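Side-chain contacts in beta-hexosaminidase Amuc_2018 (Akkermansia muciniphila, PDB 6JEB), which hydrolyses terminal non-reducing N-acetylhexosamine residues of N-glycans and chitobiose as a zinc-containing glycoside hydrolase of family 20: residues A[306-309]-A[310-314]; A[334-338]-A[339-343]; A[277-281]-A[282-286]; A[187-190]-A[191-195]. One frame throughout, in Å; residues are numbered along the deposited sequence. Where two conformers were deposited one is given.

In the fold
Contact 1 supplies Trp307 to the acetamide pocket, and contact 4 borders it with His193, whose side chain comes within about 4 Å of the ligand; contacts 2 and 3 lie farther out. Contacts 1 and 4 join through a probable hydrogen bond from Trp307 NE1 to Glu187 OE2 (2.9 Å). From contact 1, Ala312 CB touches Ala339 CB of contact 2 at 3.8 Å, and Asn311 ND2 probably bonds Gln283 OE1 of contact 3 at 3.1 Å. Contact 3 also packs Met286 SD on Pro191 CG of contact 4 (3.8 Å), and its Gln285 side chain is about 5 Å from the zinc ion. Contacts 2 and 4 stay about 15 Å apart at their nearest atoms.

Contact 1 (A[306-309]-A[310-314]); sequences FWYE and GNAGI. With ACM (acetamide), chain C.
The Tyr308 ring carries the backbone of Gly310 over one face and meets Ala312 at its edge. Gly310 N stands 3.6 Å above the Tyr308 ring plane, over its centre. The neighbouring Gly310 CA is 4.0 Å from the centroid of the Tyr308 ring and 28° off the normal, a CH-pi contact. At the edge, Ala312 CA lies in the ring plane, 3.9 Å from Tyr308 CE1. The other flat group, the Trp307 indole, has the methyl carbon of acetamide over one face, with Trp307 CD2 and acetamide C2 3.4 Å apart.

Setting Tyr308 CG opposite its own backbone N (chi1 -174°) swings the phenol along the chain that follows, until its hydroxyl reaches Ala312: Tyr308 OH is 3.7 Å from Ala312 CB. A water ties this end together, donating to Gly310 O at 3.0 Å and accepting from Ala312 N, with a weak, longer link to Tyr308 OH. Gly310 has a phi of 90°, where a side chain would be jammed against Glu309 O, so the turn calls for glycine. Beyond it, Asn311 OD1 accepts from Gly313 N at 3.3 Å, the donor standing above the carbonyl plane; this Asx turn leads into the 3-10 segment 312-314, while Asn311 ND2 donates to Gln283 OE1.

Glu309 sends its carboxylate the other way, to Arg325 and to the backbone N of the catalytic Glu258. Trp307, on barrel strand 303-307, meets the ring of Trp400, and both belong to the acetamide pocket; an aromatic box round the N-acetyl methyl is characteristic of family 20 hexosaminidases.

Contact 2 (A[334-338]-A[339-343]); sequences EKTKK and AGLNL
With chi1 at 55°, Thr336 places OG1 between its backbone N and carbonyl carbon and leaves CG2 beside the N, while Leu343 has CG opposite its own N (chi1 -175°); the two side chains then meet at about a right angle. In the Leu343 conformer described, Thr336 OG1 is 3.9 Å from Leu343 CD2, and Thr336 CG2 is 4.2 Å from Leu343 CD1. The hydroxyl has polar partners too, among them Ser332 O one turn back and His391 NE2. Thr336 CB also faces Leu341 CB at 4.0 Å.

That last pair flanks a Schellman motif. Leu341 N donates to Thr336 O at 2.8 Å, and Gly340 N to Lys337 O at 3.1 Å, the latter from well above the carbonyl plane. Gly340 has a phi of 73°, which favours glycine and turns the chain out of the helix. Just before it, Ala339 N still makes a helical bond to Lys335 O (3.0 Å).

The motif is the link between helix 329-339 and strand 342-345 in a beta-alpha-beta unit of the barrel: Thr336 and Leu343 both rest on Val321 of the preceding strand 320-323, and Leu343 pairs through its backbone with His391 and Arg393, at the start of strand 392-399.

Contact 3 (A[277-281]-A[282-286]); sequences AAMKD and EQEQM
Two carboxylates make the main hydrogen bonds, one from each side of the junction. Asp281, the N-cap of helix 282-299, accepts from Glu284 N through OD1 at 2.9 Å with an N-H...O angle of 164°, the donor arriving almost end-on to the C-O bond. Its chi1 of 58° folds the carboxylate back over the first helical turn. In return, in one of its two conformers, Glu284 OE2 takes the backbone N of Lys280 at 2.8 Å, again at 164° but from above the carboxylate plane. Because that N belongs to the residue before the N-cap, the exchange resembles a capping box without being one. Put in place of Asp281, an alanine would probably leave Glu284 N without its capping acceptor and the first turn less firmly fixed.

Among the remaining polar links, Lys280 NZ donates to Ala278 O at 2.8 Å, close to the Schellman motif that ends the preceding helix. A water donates to Ala277 O at 2.7 Å and weakly to Glu284 OE1 of the same conformer.

Apolar contact comes from Met279, extended beyond CG, whose SD lies 3.7 Å from Gln285 CA while its CB is 4.1 Å from Glu284 CB. Gln285 OE1 bonds Arg274, and the side chain also touches Cys270, a zinc ligand.

In that conformer Lys280 NZ stays 4.7 Å from Glu284 OE2, so opposite charges are near without a salt bridge. The partly positive helix end and the backbone N-H donors would probably offset the negative charges of Asp281 and Glu284 and their mutual repulsion.

Contact 4 (A[187-190]-A[191-195]); sequences EIDM and PGHNQ
Asp189 O is linked to Asn194 OD1 through a water that donates to both at 2.8 Å. A second water lies between Asp189 O and His193 O, with more acceptors near it than protons, so its bonds are less certain. A third water donates to Asp189 OD1 at 2.9 Å and accepts from Gly192 N; OD1 is held as well by the backbone N of Gly256.

The other oxygen, Asp189 OD2, sits 3.5 Å from His193 CB, with carboxylate and imidazole planes 25° apart; chi1 of -162° turns it there. It also lies close to the carboxylate of Asp257, a substrate-binding residue. This loop follows barrel strand 183-187 and carries His193 of the charge relay, whose ND1 bonds Asp130 and NE2 bonds Glu258. A cis peptide before Pro191 bends the chain, its mark being the short 3.0 Å between Met190 CA and Pro191 CA.

Asn194 ND2 reaches back to Pro191 O, donating at 3.0 Å from above the carbonyl plane but nearly within its own amide plane. A leucine here would probably leave Pro191 O without this donor and the bridging water without its second acceptor. Met190 and Pro191 press on Phe289 of helix 282-299.

Contact 1 (A[306-309]-A[310-314])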
loop_
_atom_site.group_PDB
_atom_site.type_symbol
_atom_site.label_atom_id
_atom_site.label_comp_id
_atom_site.label_asym_id
_atom_site.label_seq_id
_atom_site.Cartn_x
_atom_site.Cartn_y
_atom_site.Cartn_z
ATOM N N PHE A 306 -1.770 11.304 -4.290
ATOM C CA PHE A 306 -0.761 12.042 -3.536
ATOM C C PHE A 306 -0.811 11.645 -2.069
ATOM O O PHE A 306 -1.877 11.321 -1.541
ATOM C CB PHE A 306 -1.017 13.556 -3.587
ATOM C CG PHE A 306 -1.248 14.090 -4.971
ATOM C CD1 PHE A 306 -2.521 14.067 -5.534
ATOM C CD2 PHE A 306 -0.203 14.641 -5.701
ATOM C CE1 PHE A 306 -2.741 14.564 -6.810
ATOM C CE2 PHE A 306 -0.422 15.138 -6.977
ATOM C CZ PHE A 306 -1.693 15.102 -7.526
ATOM N N TRP A 307 0.345 11.720 -1.399
ATOM C CA TRP A 307 0.356 11.771 0.062
ATOM C C TRP A 307 -0.195 13.125 0.492
ATOM O O TRP A 307 0.311 14.167 0.062
ATOM C CB TRP A 307 1.779 11.601 0.608
ATOM C CG TRP A 307 2.442 10.298 0.249
ATOM C CD1 TRP A 307 3.506 10.126 -0.595
ATOM C CD2 TRP A 307 2.088 8.987 0.721
ATOM N NE1 TRP A 307 3.833 8.791 -0.685
ATOM C CE2 TRP A 307 2.978 8.070 0.115
ATOM C CE3 TRP A 307 1.117 8.502 1.605
ATOM C CZ2 TRP A 307 2.921 6.700 0.359
ATOM C CZ3 TRP A 307 1.058 7.134 1.849
ATOM C CH2 TRP A 307 1.957 6.250 1.226
ATOM N N TYR A 308 -1.234 13.122 1.325
ATOM C CA TYR A 308 -1.814 14.381 1.784
ATOM C C TYR A 308 -0.855 15.087 2.735
ATOM O O TYR A 308 -0.401 14.499 3.720
ATOM C CB TYR A 308 -3.129 14.106 2.508
ATOM C CG TYR A 308 -3.862 15.365 2.900
ATOM C CD1 TYR A 308 -4.233 16.299 1.942
ATOM C CD2 TYR A 308 -4.190 15.617 4.225
ATOM C CE1 TYR A 308 -4.921 17.460 2.294
ATOM C CE2 TYR A 308 -4.874 16.780 4.591
ATOM C CZ TYR A 308 -5.234 17.694 3.618
ATOM O OH TYR A 308 -5.915 18.845 3.956
ATOM N N GLU A 309 -0.550 16.356 2.448
ATOM C CA GLU A 309 0.417 17.108 3.243
ATOM C C GLU A 309 -0.214 18.251 4.035
ATOM O O GLU A 309 0.498 19.145 4.499
ATOM C CB GLU A 309 1.600 17.580 2.390
ATOM C CG GLU A 309 2.549 16.437 2.015
ATOM C CD GLU A 309 3.300 15.880 3.216
ATOM O OE1 GLU A 309 4.443 16.303 3.463
ATOM O OE2 GLU A 309 2.746 15.020 3.931
ATOM N N GLY A 310 -1.534 18.230 4.212
ATOM C CA GLY A 310 -2.190 19.152 5.112
ATOM C C GLY A 310 -2.641 20.463 4.505
ATOM O O GLY A 310 -3.220 21.287 5.223
ATOM N N ASN A 311 -2.397 20.692 3.218
ATOM C CA ASN A 311 -2.846 21.903 2.532
ATOM C C ASN A 311 -3.726 21.454 1.370
ATOM O O ASN A 311 -3.239 21.208 0.264
ATOM C CB ASN A 311 -1.669 22.746 2.043
ATOM C CG ASN A 311 -2.125 24.045 1.393
ATOM O OD1 ASN A 311 -3.307 24.388 1.438
ATOM N ND2 ASN A 311 -1.194 24.771 0.788
ATOM N N ALA A 312 -5.032 21.356 1.620
ATOM C CA ALA A 312 -5.930 20.844 0.593
ATOM C C ALA A 312 -5.927 21.703 -0.663
ATOM O O ALA A 312 -6.318 21.218 -1.730
ATOM C CB ALA A 312 -7.347 20.709 1.146
ATOM N N GLY A 313 -5.469 22.953 -0.568
ATOM C CA GLY A 313 -5.516 23.854 -1.707
ATOM C C GLY A 313 -4.580 23.497 -2.846
ATOM O O GLY A 313 -4.755 24.015 -3.953
ATOM N N ILE A 314 -3.588 22.627 -2.610
ATOM C CA ILE A 314 -2.640 22.294 -3.675
ATOM C C ILE A 314 -3.124 21.172 -4.585
ATOM O O ILE A 314 -2.450 20.867 -5.581
ATOM C CB ILE A 314 -1.202 22.008 -3.186
ATOM C CG1 ILE A 314 -1.129 20.715 -2.370
ATOM C CG2 ILE A 314 -0.649 23.196 -2.394
ATOM C CD1 ILE A 314 0.308 20.280 -2.066
HETATM C C1 ACM C . 5.479 9.430 4.204
HETATM O O ACM C . 5.392 8.856 5.242
HETATM N N ACM C . 6.707 10.091 3.895
HETATM C C2 ACM C . 4.353 9.508 3.189
HETATM O O HOH W 1 -5.962 22.215 4.351
#

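Contact 2 (A[334-338]-A[339-343])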
loop_
_atom_site.group_PDB
_atom_site.type_symbol
_atom_site.label_atom_id
_atom_site.label_comp_id
_atom_site.label_asym_id
_atom_site.label_seq_id
_atom_site.Cartn_x
_atom_site.Cartn_y
_atom_site.Cartn_z
ATOM N N GLU A 334 -12.163 16.080 7.271
ATOM C CA GLU A 334 -13.002 17.266 7.133
ATOM C C GLU A 334 -12.523 18.156 5.992
ATOM O O GLU A 334 -13.327 18.634 5.182
ATOM C CB GLU A 334 -13.017 18.040 8.451
ATOM C CG GLU A 334 -13.564 19.452 8.346
ATOM C CD GLU A 334 -13.485 20.196 9.661
ATOM O OE1 GLU A 334 -14.101 19.733 10.643
ATOM O OE2 GLU A 334 -12.795 21.235 9.719
ATOM N N LYS A 335 -11.209 18.390 5.910
ATOM C CA LYS A 335 -10.686 19.296 4.889
ATOM C C LYS A 335 -10.799 18.700 3.488
ATOM O O LYS A 335 -11.067 19.425 2.524
ATOM C CB LYS A 335 -9.235 19.675 5.198
ATOM C CG LYS A 335 -9.046 20.495 6.463
ATOM C CD LYS A 335 -9.798 21.814 6.405
ATOM C CE LYS A 335 -9.745 22.528 7.749
ATOM N NZ LYS A 335 -11.068 23.091 8.146
ATOM N N THR A 336 -10.578 17.391 3.343
ATOM C CA THR A 336 -10.715 16.798 2.016
ATOM C C THR A 336 -12.164 16.823 1.547
ATOM O O THR A 336 -12.432 17.045 0.360
ATOM C CB THR A 336 -10.141 15.379 1.979
ATOM O OG1 THR A 336 -10.747 14.579 3.001
ATOM C CG2 THR A 336 -8.626 15.409 2.165
ATOM N N LYS A 337 -13.113 16.601 2.457
ATOM C CA LYS A 337 -14.517 16.724 2.082
ATOM C C LYS A 337 -14.818 18.134 1.587
ATOM O O LYS A 337 -15.452 18.314 0.541
ATOM C CB LYS A 337 -15.418 16.365 3.261
ATOM C CG LYS A 337 -16.902 16.481 2.934
ATOM C CD LYS A 337 -17.767 16.301 4.163
ATOM C CE LYS A 337 -19.214 16.642 3.856
ATOM N NZ LYS A 337 -19.780 15.733 2.818
ATOM N N LYS A 338 -14.349 19.147 2.322
ATOM C CA LYS A 338 -14.616 20.530 1.931
ATOM C C LYS A 338 -13.984 20.866 0.589
ATOM O O LYS A 338 -14.548 21.657 -0.181
ATOM C CB LYS A 338 -14.104 21.498 2.999
ATOM C CG LYS A 338 -14.815 21.405 4.334
ATOM C CD LYS A 338 -14.442 22.573 5.238
ATOM C CE LYS A 338 -14.942 22.354 6.657
ATOM N NZ LYS A 338 -16.362 21.918 6.679
ATOM N N ALA A 339 -12.827 20.281 0.287
ATOM C CA ALA A 339 -12.112 20.555 -0.951
ATOM C C ALA A 339 -12.549 19.664 -2.104
ATOM O O ALA A 339 -12.021 19.809 -3.211
ATOM C CB ALA A 339 -10.602 20.409 -0.734
ATOM N N GLY A 340 -13.482 18.743 -1.875
ATOM C CA GLY A 340 -13.914 17.852 -2.935
ATOM C C GLY A 340 -12.904 16.793 -3.308
ATOM O O GLY A 340 -12.884 16.337 -4.455
ATOM N N LEU A 341 -12.059 16.389 -2.368
ATOM C CA LEU A 341 -11.058 15.362 -2.616
ATOM C C LEU A 341 -11.529 14.029 -2.050
ATOM O O LEU A 341 -12.274 13.978 -1.069
ATOM C CB LEU A 341 -9.726 15.734 -1.958
ATOM C CG LEU A 341 -9.166 17.098 -2.361
ATOM C CD1 LEU A 341 -7.956 17.487 -1.519
ATOM C CD2 LEU A 341 -8.800 17.089 -3.835
ATOM N N ASN A 342 -11.086 12.947 -2.680
ATOM C CA ASN A 342 -11.287 11.617 -2.126
ATOM C C ASN A 342 -10.108 11.258 -1.232
ATOM O O ASN A 342 -8.998 11.769 -1.402
ATOM C CB ASN A 342 -11.468 10.605 -3.251
ATOM C CG ASN A 342 -12.697 10.912 -4.095
ATOM O OD1 ASN A 342 -13.782 11.140 -3.561
ATOM N ND2 ASN A 342 -12.526 10.956 -5.408
ATOM N N LEU A 343 -10.353 10.377 -0.268
ATOM C CA LEU A 343 -9.389 10.135 0.793
ATOM C C LEU A 343 -9.179 8.643 0.989
ATOM O O LEU A 343 -10.143 7.876 1.041
ATOM C CB LEU A 343 -9.865 10.769 2.103
ATOM C CG LEU A 343 -8.888 10.685 3.274
ATOM C CD1 LEU A 343 -7.609 11.427 2.924
ATOM C CD2 LEU A 343 -9.511 11.249 4.543
#

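Contact 3 (A[277-281]-A[282-286])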
loop_
_atom_site.group_PDB
_atom_site.type_symbol
_atom_site.label_atom_id
_atom_site.label_comp_id
_atom_site.label_asym_id
_atom_site.label_seq_id
_atom_site.Cartn_x
_atom_site.Cartn_y
_atom_site.Cartn_z
ATOM N N ALA A 277 4.280 34.042 -13.384
ATOM C CA ALA A 277 2.982 33.429 -13.132
ATOM C C ALA A 277 2.175 34.145 -12.054
ATOM O O ALA A 277 1.052 33.717 -11.757
ATOM C CB ALA A 277 3.155 31.951 -12.756
ATOM N N ALA A 278 2.712 35.220 -11.470
ATOM C CA ALA A 278 2.072 35.922 -10.357
ATOM C C ALA A 278 1.786 34.985 -9.182
ATOM O O ALA A 278 0.741 35.069 -8.531
ATOM C CB ALA A 278 0.823 36.693 -10.795
ATOM N N MET A 279 2.724 34.082 -8.905
ATOM C CA MET A 279 2.615 33.180 -7.766
ATOM C C MET A 279 3.179 33.855 -6.528
ATOM O O MET A 279 4.301 34.371 -6.548
ATOM C CB MET A 279 3.388 31.890 -8.018
ATOM C CG MET A 279 2.810 31.026 -9.102
ATOM S SD MET A 279 3.920 29.654 -9.434
ATOM C CE MET A 279 3.023 28.814 -10.730
ATOM N N LYS A 280 2.410 33.820 -5.446
ATOM C CA LYS A 280 2.776 34.518 -4.225
ATOM C C LYS A 280 3.697 33.709 -3.328
ATOM O O LYS A 280 4.409 34.296 -2.508
ATOM C CB LYS A 280 1.517 34.921 -3.444
ATOM C CG LYS A 280 0.718 36.075 -4.059
ATOM C CD LYS A 280 -0.021 35.672 -5.335
ATOM C CE LYS A 280 -0.815 36.824 -5.927
ATOM N NZ LYS A 280 -1.280 36.516 -7.312
ATOM N N ASP A 281 3.713 32.384 -3.468
ATOM C CA ASP A 281 4.523 31.545 -2.600
ATOM C C ASP A 281 4.768 30.212 -3.294
ATOM O O ASP A 281 4.317 29.973 -4.418
ATOM C CB ASP A 281 3.873 31.359 -1.221
ATOM C CG ASP A 281 2.480 30.743 -1.294
ATOM O OD1 ASP A 281 2.273 29.773 -2.053
ATOM O OD2 ASP A 281 1.584 31.211 -0.560
ATOM N N GLU A 282 5.475 29.331 -2.595
ATOM C CA GLU A 282 5.850 28.053 -3.173
ATOM C C GLU A 282 4.749 27.008 -3.060
ATOM O O GLU A 282 4.844 25.966 -3.720
ATOM C CB GLU A 282 7.160 27.554 -2.557
ATOM C CG GLU A 282 8.389 28.376 -2.944
ATOM C CD GLU A 282 8.406 29.756 -2.299
ATOM O OE1 GLU A 282 8.101 29.865 -1.089
ATOM O OE2 GLU A 282 8.698 30.738 -3.009
ATOM N N GLN A 283 3.707 27.252 -2.253
ATOM C CA GLN A 283 2.552 26.360 -2.288
ATOM C C GLN A 283 1.760 26.545 -3.575
ATOM O O GLN A 283 1.262 25.570 -4.149
ATOM C CB GLN A 283 1.669 26.551 -1.052
ATOM C CG GLN A 283 2.288 26.042 0.238
ATOM C CD GLN A 283 2.557 24.548 0.204
ATOM O OE1 GLN A 283 1.629 23.743 0.247
ATOM N NE2 GLN A 283 3.832 24.168 0.117
ATOM N N GLU A 284 1.631 27.786 -4.050
ATOM C CA GLU A 284 1.066 28.006 -5.380
ATOM C C GLU A 284 1.918 27.330 -6.443
ATOM O O GLU A 284 1.398 26.758 -7.406
ATOM C CB GLU A 284 0.980 29.502 -5.680
ATOM C CG GLU A 284 -0.256 30.194 -5.166
ATOM C CD GLU A 284 -0.407 31.577 -5.765
ATOM O OE1 GLU A 284 -0.834 31.680 -6.937
ATOM O OE2 GLU A 284 -0.073 32.558 -5.072
ATOM N N GLN A 285 3.241 27.383 -6.281
ATOM C CA GLN A 285 4.113 26.701 -7.226
ATOM C C GLN A 285 3.898 25.193 -7.173
ATOM O O GLN A 285 3.867 24.524 -8.213
ATOM C CB GLN A 285 5.569 27.045 -6.929
ATOM C CG GLN A 285 6.509 26.546 -8.011
ATOM C CD GLN A 285 7.957 26.910 -7.760
ATOM O OE1 GLN A 285 8.259 27.839 -7.010
ATOM N NE2 GLN A 285 8.863 26.174 -8.389
ATOM N N MET A 286 3.739 24.642 -5.964
ATOM C CA MET A 286 3.481 23.213 -5.815
ATOM C C MET A 286 2.166 22.824 -6.480
ATOM O O MET A 286 2.087 21.796 -7.162
ATOM C CB MET A 286 3.462 22.839 -4.329
ATOM C CG MET A 286 3.362 21.334 -4.037
ATOM S SD MET A 286 4.881 20.414 -4.382
ATOM C CE MET A 286 6.016 21.119 -3.189
HETATM O O HOH W 2 -0.568 32.153 -10.195
#

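Contact 4 (A[187-190]-A[191-195])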
loop_
_atom_site.group_PDB
_atom_site.type_symbol
_atom_site.label_atom_id
_atom_site.label_comp_id
_atom_site.label_asym_id
_atom_site.label_seq_id
_atom_site.Cartn_x
_atom_site.Cartn_y
_atom_site.Cartn_z
ATOM N N GLU A 187 4.268 4.204 -7.689
ATOM C CA GLU A 187 4.516 5.548 -7.168
ATOM C C GLU A 187 5.850 6.063 -7.687
ATOM O O GLU A 187 6.889 5.413 -7.501
ATOM C CB GLU A 187 4.505 5.612 -5.637
ATOM C CG GLU A 187 4.754 7.028 -5.108
ATOM C CD GLU A 187 4.878 7.094 -3.600
ATOM O OE1 GLU A 187 4.570 6.088 -2.916
ATOM O OE2 GLU A 187 5.289 8.160 -3.096
ATOM N N ILE A 188 5.807 7.219 -8.337
ATOM C CA ILE A 188 6.992 7.992 -8.697
ATOM C C ILE A 188 6.946 9.225 -7.808
ATOM O O ILE A 188 6.198 10.173 -8.080
ATOM C CB ILE A 188 7.003 8.375 -10.182
ATOM C CG1 ILE A 188 6.695 7.163 -11.073
ATOM C CG2 ILE A 188 8.338 9.031 -10.558
ATOM C CD1 ILE A 188 7.694 6.018 -10.962
ATOM N N ASP A 189 7.714 9.216 -6.721
ATOM C CA ASP A 189 7.594 10.275 -5.726
ATOM C C ASP A 189 8.238 11.563 -6.255
ATOM O O ASP A 189 9.386 11.562 -6.716
ATOM C CB ASP A 189 8.229 9.809 -4.410
ATOM C CG ASP A 189 7.788 10.630 -3.205
ATOM O OD1 ASP A 189 7.340 11.784 -3.384
ATOM O OD2 ASP A 189 7.916 10.109 -2.064
ATOM N N MET A 190 7.483 12.659 -6.226
ATOM C CA MET A 190 7.963 13.948 -6.704
ATOM C C MET A 190 7.204 15.037 -5.962
ATOM O O MET A 190 6.090 14.801 -5.486
ATOM C CB MET A 190 7.721 14.081 -8.211
ATOM C CG MET A 190 6.268 13.901 -8.601
ATOM S SD MET A 190 6.030 13.893 -10.385
ATOM C CE MET A 190 6.506 12.235 -10.782
ATOM N N PRO A 191 7.777 16.250 -5.849
ATOM C CA PRO A 191 9.069 16.669 -6.398
ATOM C C PRO A 191 10.262 16.332 -5.502
ATOM O O PRO A 191 11.402 16.483 -5.952
ATOM C CB PRO A 191 8.904 18.186 -6.527
ATOM C CG PRO A 191 8.004 18.554 -5.367
ATOM C CD PRO A 191 7.048 17.375 -5.228
ATOM N N GLY A 192 10.012 15.892 -4.271
ATOM C CA GLY A 192 11.058 15.544 -3.336
ATOM C C GLY A 192 11.309 14.054 -3.267
ATOM O O GLY A 192 10.959 13.292 -4.178
ATOM N N HIS A 193 11.921 13.628 -2.162
ATOM C CA HIS A 193 12.360 12.242 -2.005
ATOM C C HIS A 193 13.112 11.773 -3.248
ATOM O O HIS A 193 12.918 10.662 -3.750
ATOM C CB HIS A 193 11.191 11.319 -1.642
ATOM C CG HIS A 193 10.862 11.332 -0.181
ATOM N ND1 HIS A 193 11.535 10.548 0.733
ATOM C CD2 HIS A 193 9.959 12.052 0.531
ATOM C CE1 HIS A 193 11.048 10.767 1.942
ATOM N NE2 HIS A 193 10.091 11.679 1.849
ATOM N N ASN A 194 14.016 12.635 -3.721
ATOM C CA ASN A 194 14.596 12.499 -5.049
ATOM C C ASN A 194 16.121 12.492 -5.031
ATOM O O ASN A 194 16.743 12.817 -6.050
ATOM C CB ASN A 194 14.076 13.601 -5.982
ATOM C CG ASN A 194 13.027 13.094 -6.954
ATOM O OD1 ASN A 194 13.064 11.936 -7.377
ATOM N ND2 ASN A 194 12.100 13.964 -7.336
ATOM N N GLN A 195 16.750 12.112 -3.915
ATOM C CA GLN A 195 18.213 12.128 -3.903
ATOM C C GLN A 195 18.795 11.147 -4.917
ATOM O O GLN A 195 19.834 11.429 -5.524
ATOM C CB GLN A 195 18.781 11.879 -2.509
ATOM C CG GLN A 195 20.300 12.071 -2.471
ATOM C CD GLN A 195 20.844 12.177 -1.069
ATOM O OE1 GLN A 195 20.157 12.664 -0.165
ATOM N NE2 GLN A 195 22.083 11.719 -0.870
HETATM O O HOH W 3 10.903 11.565 -9.043
HETATM O O HOH W 4 11.363 9.798 -5.835
HETATM O O HOH W 5 8.048 14.518 -2.567
#